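PDB 3CE2: putative peptidase from Chlamydophila abortus, which probably acts as a zinc-dependent oligopeptidase of the M3B family, cutting small bioactive peptides. Local coordinates for residues Thr540-Lys551 with Leu579-Gly587. Numbering follows the deposited sequence.
Sequences TGIIAALCFLEK and LKKSGLDMG
Leu584 lays its CD2 methyl over one face of the Phe548 ring, shifted toward the CE2 rim, a CH-pi contact with CD2 3.8 Å from the ring centroid and 19° off its normal. The same methyl reaches Ala544 CB at 3.8 Å. Cys547 already points at the loop, and with SG opposite the backbone N (chi1 180°) the sulfur meets CD1 and CG of Leu584. At the rim of the Phe548 ring, Ser582 CB sits in the ring plane, 3.9 Å from CZ, and Leu579 CD2 approaches CE2 obliquely. One turn on, Lys551 runs past Leu584 in the opposite direction, and its NZ gives a weak hydrogen bond to Gly583 O (3.2 Å). Toward Thr540, Met586 curls so that its CE comes to 4.2 Å from Thr540 CB.

What presents Leu584 is a Schellman motif ending helix 575-581: Leu584 N bonds to Leu579 O and Gly583 N to Lys580 O, with Gly583 at positive phi. Ser582 OG hydrogen-bonds to Ile578 O. Tyr563, Phe566 and Leu435 also meet the Phe548 ring.

The contact is mainly apolar and sets the turn and loop that follow helix 575-581 against helix 536-553, with a single weak polar link at its partly exposed Lys551 end.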
ATOM      1  N   THR A 540       3.090  -5.672  -8.391  1.00 36.49           N
ATOM      2  CA  THR A 540       1.917  -6.358  -8.905  1.00 39.29           C
ATOM      3  C   THR A 540       0.743  -5.373  -8.980  1.00 39.68           C
ATOM      4  O   THR A 540       0.071  -5.282  -9.992  1.00 48.88           O
ATOM      5  CB  THR A 540       1.550  -7.605  -8.060  1.00 38.21           C
ATOM      6  OG1 THR A 540       1.463  -7.236  -6.684  1.00 53.39           O
ATOM      7  CG2 THR A 540       2.617  -8.667  -8.181  1.00 36.62           C
ATOM      8  N   GLY A 541       0.506  -4.614  -7.919  1.00 42.32           N
ATOM      9  CA  GLY A 541      -0.486  -3.547  -7.972  1.00 34.07           C
ATOM     10  C   GLY A 541      -0.346  -2.646  -9.196  1.00 38.22           C
ATOM     11  O   GLY A 541      -1.306  -2.463  -9.951  1.00 39.39           O
ATOM     12  N   ILE A 542       0.840  -2.090  -9.433  1.00 33.67           N
ATOM     13  CA  ILE A 542       0.971  -1.221 -10.603  1.00 39.07           C
ATOM     14  C   ILE A 542       0.814  -1.975 -11.936  1.00 41.86           C
ATOM     15  O   ILE A 542       0.194  -1.464 -12.889  1.00 39.55           O
ATOM     16  CB  ILE A 542       2.237  -0.316 -10.576  1.00 43.66           C
ATOM     17  CG1 ILE A 542       2.191   0.658 -11.750  1.00 46.31           C
ATOM     18  CG2 ILE A 542       3.510  -1.124 -10.635  1.00 40.94           C
ATOM     19  CD1 ILE A 542       2.612   2.069 -11.376  1.00 46.78           C
ATOM     20  N   ILE A 543       1.324  -3.203 -11.993  1.00 35.99           N
ATOM     21  CA  ILE A 543       1.119  -4.019 -13.179  1.00 37.69           C
ATOM     22  C   ILE A 543      -0.381  -4.197 -13.434  1.00 41.44           C
ATOM     23  O   ILE A 543      -0.876  -3.960 -14.536  1.00 42.69           O
ATOM     24  CB  ILE A 543       1.870  -5.354 -13.069  1.00 39.32           C
ATOM     25  CG1 ILE A 543       3.353  -5.107 -13.309  1.00 38.57           C
ATOM     26  CG2 ILE A 543       1.366  -6.359 -14.071  1.00 34.19           C
ATOM     27  CD1 ILE A 543       4.234  -6.211 -12.782  1.00 43.00           C
ATOM     28  N   ALA A 544      -1.131  -4.557 -12.405  1.00 43.77           N
ATOM     29  CA  ALA A 544      -2.568  -4.761 -12.598  1.00 41.30           C
ATOM     30  C   ALA A 544      -3.267  -3.477 -13.035  1.00 41.88           C
ATOM     31  O   ALA A 544      -4.137  -3.514 -13.909  1.00 45.60           O
ATOM     32  CB  ALA A 544      -3.196  -5.288 -11.350  1.00 34.64           C
ATOM     33  N   ALA A 545      -2.899  -2.350 -12.416  1.00 39.83           N
ATOM     34  CA  ALA A 545      -3.539  -1.063 -12.711  1.00 37.26           C
ATOM     35  C   ALA A 545      -3.280  -0.691 -14.165  1.00 43.58           C
ATOM     36  O   ALA A 545      -4.195  -0.277 -14.883  1.00 44.70           O
ATOM     37  CB  ALA A 545      -3.004   0.017 -11.798  1.00 37.56           C
ATOM     38  N   LEU A 546      -2.024  -0.858 -14.592  1.00 38.93           N
ATOM     39  CA  LEU A 546      -1.629  -0.528 -15.942  1.00 39.97           C
ATOM     40  C   LEU A 546      -2.279  -1.446 -16.978  1.00 39.66           C
ATOM     41  O   LEU A 546      -2.667  -1.000 -18.056  1.00 40.00           O
ATOM     42  CB  LEU A 546      -0.114  -0.572 -16.063  1.00 38.77           C
ATOM     43  CG  LEU A 546       0.602   0.556 -15.336  1.00 35.19           C
ATOM     44  CD1 LEU A 546       2.045   0.446 -15.647  1.00 34.08           C
ATOM     45  CD2 LEU A 546       0.081   1.907 -15.769  1.00 35.51           C
ATOM     46  N   CYS A 547      -2.407  -2.719 -16.635  1.00 42.00           N
ATOM     47  CA  CYS A 547      -3.105  -3.684 -17.474  1.00 40.98           C
ATOM     48  C   CYS A 547      -4.557  -3.310 -17.675  1.00 40.24           C
ATOM     49  O   CYS A 547      -5.005  -3.115 -18.798  1.00 49.23           O
ATOM     50  CB  CYS A 547      -3.025  -5.070 -16.850  1.00 47.86           C
ATOM     51  SG  CYS A 547      -3.861  -6.368 -17.792  1.00 55.21           S
ATOM     52  N   PHE A 548      -5.302  -3.208 -16.585  1.00 46.80           N
ATOM     53  CA  PHE A 548      -6.694  -2.752 -16.638  1.00 40.58           C
ATOM     54  C   PHE A 548      -6.833  -1.489 -17.447  1.00 36.65           C
ATOM     55  O   PHE A 548      -7.697  -1.373 -18.314  1.00 38.01           O
ATOM     56  CB  PHE A 548      -7.176  -2.467 -15.239  1.00 42.31           C
ATOM     57  CG  PHE A 548      -7.753  -3.650 -14.553  1.00 44.20           C
ATOM     58  CD1 PHE A 548      -8.714  -4.424 -15.183  1.00 50.10           C
ATOM     59  CD2 PHE A 548      -7.379  -3.967 -13.271  1.00 43.41           C
ATOM     60  CE1 PHE A 548      -9.268  -5.507 -14.544  1.00 47.37           C
ATOM     61  CE2 PHE A 548      -7.928  -5.039 -12.622  1.00 41.93           C
ATOM     62  CZ  PHE A 548      -8.860  -5.815 -13.255  1.00 46.53           C
ATOM     63  N   LEU A 549      -5.959  -0.539 -17.176  1.00 36.48           N
ATOM     64  CA  LEU A 549      -6.025   0.757 -17.857  1.00 43.43           C
ATOM     65  C   LEU A 549      -5.792   0.660 -19.372  1.00 44.50           C
ATOM     66  O   LEU A 549      -6.529   1.254 -20.170  1.00 51.92           O
ATOM     67  CB  LEU A 549      -5.048   1.751 -17.208  1.00 36.61           C
ATOM     68  CG  LEU A 549      -5.050   3.123 -17.854  1.00 38.28           C
ATOM     69  CD1 LEU A 549      -6.455   3.720 -17.872  1.00 41.02           C
ATOM     70  CD2 LEU A 549      -4.059   4.042 -17.158  1.00 40.22           C
ATOM     71  N   GLU A 550      -4.771  -0.094 -19.768  1.00 47.83           N
ATOM     72  CA  GLU A 550      -4.439  -0.247 -21.183  1.00 48.28           C
ATOM     73  C   GLU A 550      -5.615  -0.853 -21.963  1.00 49.32           C
ATOM     74  O   GLU A 550      -5.987  -0.349 -23.020  1.00 52.28           O
ATOM     75  CB  GLU A 550      -3.186  -1.104 -21.331  1.00 54.33           C
ATOM     76  CG  GLU A 550      -2.742  -1.366 -22.776  1.00 63.43           C
ATOM     77  CD  GLU A 550      -1.995  -0.194 -23.402  1.00 66.02           C
ATOM     78  OE1 GLU A 550      -2.010   0.926 -22.828  1.00 68.33           O
ATOM     79  OE2 GLU A 550      -1.385  -0.403 -24.472  1.00 66.72           O
ATOM     80  N   LYS A 551      -6.212  -1.912 -21.426  1.00 45.03           N
ATOM     81  CA  LYS A 551      -7.387  -2.505 -22.032  1.00 43.72           C
ATOM     82  C   LYS A 551      -8.503  -1.478 -22.172  1.00 48.80           C
ATOM     83  O   LYS A 551      -9.197  -1.444 -23.187  1.00 47.44           O
ATOM     84  CB  LYS A 551      -7.877  -3.695 -21.212  1.00 43.79           C
ATOM     85  CG  LYS A 551      -6.927  -4.877 -21.200  1.00 45.79           C
ATOM     86  CD  LYS A 551      -7.455  -6.062 -20.358  1.00 47.72           C
ATOM     87  CE  LYS A 551      -6.678  -7.326 -20.736  1.00 52.88           C
ATOM     88  NZ  LYS A 551      -6.497  -8.292 -19.617  1.00 58.36           N
ATOM     89  N   LEU A 579      -8.881 -11.228  -9.421  1.00 41.39           N
ATOM     90  CA  LEU A 579      -8.326 -10.678 -10.622  1.00 38.98           C
ATOM     91  C   LEU A 579      -8.627 -11.567 -11.816  1.00 40.39           C
ATOM     92  O   LEU A 579      -8.979 -11.052 -12.872  1.00 41.31           O
ATOM     93  CB  LEU A 579      -6.829 -10.492 -10.453  1.00 43.10           C
ATOM     94  CG  LEU A 579      -6.442  -9.346  -9.535  1.00 42.30           C
ATOM     95  CD1 LEU A 579      -4.922  -9.299  -9.394  1.00 41.75           C
ATOM     96  CD2 LEU A 579      -6.934  -8.084 -10.162  1.00 36.84           C
ATOM     97  N   LYS A 580      -8.495 -12.889 -11.662  1.00 38.84           N
ATOM     98  CA  LYS A 580      -8.818 -13.787 -12.773  1.00 41.29           C
ATOM     99  C   LYS A 580     -10.242 -13.553 -13.262  1.00 44.07           C
ATOM    100  O   LYS A 580     -10.464 -13.330 -14.449  1.00 38.43           O
ATOM    101  CB  LYS A 580      -8.622 -15.255 -12.426  1.00 44.40           C
ATOM    102  CG  LYS A 580      -7.419 -15.886 -13.073  1.00 54.99           C
ATOM    103  CD  LYS A 580      -7.703 -17.299 -13.558  1.00 60.50           C
ATOM    104  CE  LYS A 580      -7.427 -18.313 -12.465  1.00 69.95           C
ATOM    105  NZ  LYS A 580      -7.237 -19.675 -13.049  1.00 73.20           N
ATOM    106  N   LYS A 581     -11.195 -13.590 -12.337  1.00 47.67           N
ATOM    107  CA  LYS A 581     -12.579 -13.329 -12.672  1.00 56.12           C
ATOM    108  C   LYS A 581     -12.682 -12.072 -13.515  1.00 55.64           C
ATOM    109  O   LYS A 581     -13.567 -11.969 -14.342  1.00 59.47           O
ATOM    110  CB  LYS A 581     -13.424 -13.150 -11.411  1.00 58.65           C
ATOM    111  CG  LYS A 581     -13.630 -14.407 -10.630  1.00 67.63           C
ATOM    112  CD  LYS A 581     -14.724 -14.214  -9.564  1.00 75.91           C
ATOM    113  CE  LYS A 581     -14.890 -15.477  -8.671  1.00 73.44           C
ATOM    114  NZ  LYS A 581     -13.964 -15.475  -7.498  1.00 62.48           N
ATOM    115  N   SER A 582     -11.772 -11.122 -13.302  1.00 55.63           N
ATOM    116  CA  SER A 582     -11.804  -9.828 -13.994  1.00 51.29           C
ATOM    117  C   SER A 582     -10.928  -9.747 -15.243  1.00 48.77           C
ATOM    118  O   SER A 582     -10.701  -8.653 -15.770  1.00 46.65           O
ATOM    119  CB  SER A 582     -11.384  -8.720 -13.040  1.00 53.88           C
ATOM    120  OG  SER A 582     -12.261  -8.641 -11.939  1.00 58.41           O
ATOM    121  N   GLY A 583     -10.427 -10.894 -15.706  1.00 52.71           N
ATOM    122  CA  GLY A 583      -9.638 -10.969 -16.951  1.00 49.14           C
ATOM    123  C   GLY A 583      -8.137 -10.783 -16.818  1.00 51.67           C
ATOM    124  O   GLY A 583      -7.436 -10.743 -17.821  1.00 57.27           O
ATOM    125  N   LEU A 584      -7.636 -10.645 -15.589  1.00 52.51           N
ATOM    126  CA  LEU A 584      -6.198 -10.558 -15.354  1.00 49.45           C
ATOM    127  C   LEU A 584      -5.699 -11.859 -14.776  1.00 50.74           C
ATOM    128  O   LEU A 584      -5.961 -12.162 -13.631  1.00 56.34           O
ATOM    129  CB  LEU A 584      -5.865  -9.431 -14.385  1.00 49.68           C
ATOM    130  CG  LEU A 584      -5.498  -8.130 -15.084  1.00 56.96           C
ATOM    131  CD1 LEU A 584      -6.600  -7.756 -16.075  1.00 60.91           C
ATOM    132  CD2 LEU A 584      -5.262  -7.012 -14.093  1.00 53.11           C
ATOM    133  N   ASP A 585      -4.979 -12.642 -15.554  1.00 49.22           N
ATOM    134  CA  ASP A 585      -4.458 -13.867 -15.007  1.00 53.70           C
ATOM    135  C   ASP A 585      -2.977 -13.718 -14.661  1.00 54.83           C
ATOM    136  O   ASP A 585      -2.101 -13.896 -15.520  1.00 53.37           O
ATOM    137  CB  ASP A 585      -4.685 -15.014 -15.983  1.00 57.41           C
ATOM    138  CG  ASP A 585      -4.379 -16.369 -15.372  1.00 62.58           C
ATOM    139  OD1 ASP A 585      -3.630 -16.440 -14.365  1.00 55.91           O
ATOM    140  OD2 ASP A 585      -4.891 -17.369 -15.923  1.00 67.68           O
ATOM    141  N   MET A 586      -2.707 -13.382 -13.402  1.00 53.32           N
ATOM    142  CA  MET A 586      -1.342 -13.145 -12.949  1.00 50.91           C
ATOM    143  C   MET A 586      -0.558 -14.442 -12.991  1.00 53.11           C
ATOM    144  O   MET A 586       0.655 -14.439 -12.873  1.00 54.85           O
ATOM    145  CB  MET A 586      -1.318 -12.578 -11.529  1.00 53.59           C
ATOM    146  CG  MET A 586      -2.234 -11.391 -11.293  1.00 52.63           C
ATOM    147  SD  MET A 586      -1.758  -9.920 -12.232  1.00 59.86           S
ATOM    148  CE  MET A 586      -0.198  -9.476 -11.447  1.00 45.66           C
ATOM    149  N   GLY A 587      -1.257 -15.558 -13.153  1.00 54.57           N
ATOM    150  CA  GLY A 587      -0.588 -16.842 -13.335  1.00 54.54           C
ATOM    151  C   GLY A 587       0.050 -16.915 -14.718  1.00 57.34           C
ATOM    152  O   GLY A 587       0.819 -17.829 -15.017  1.00 61.47           O
TER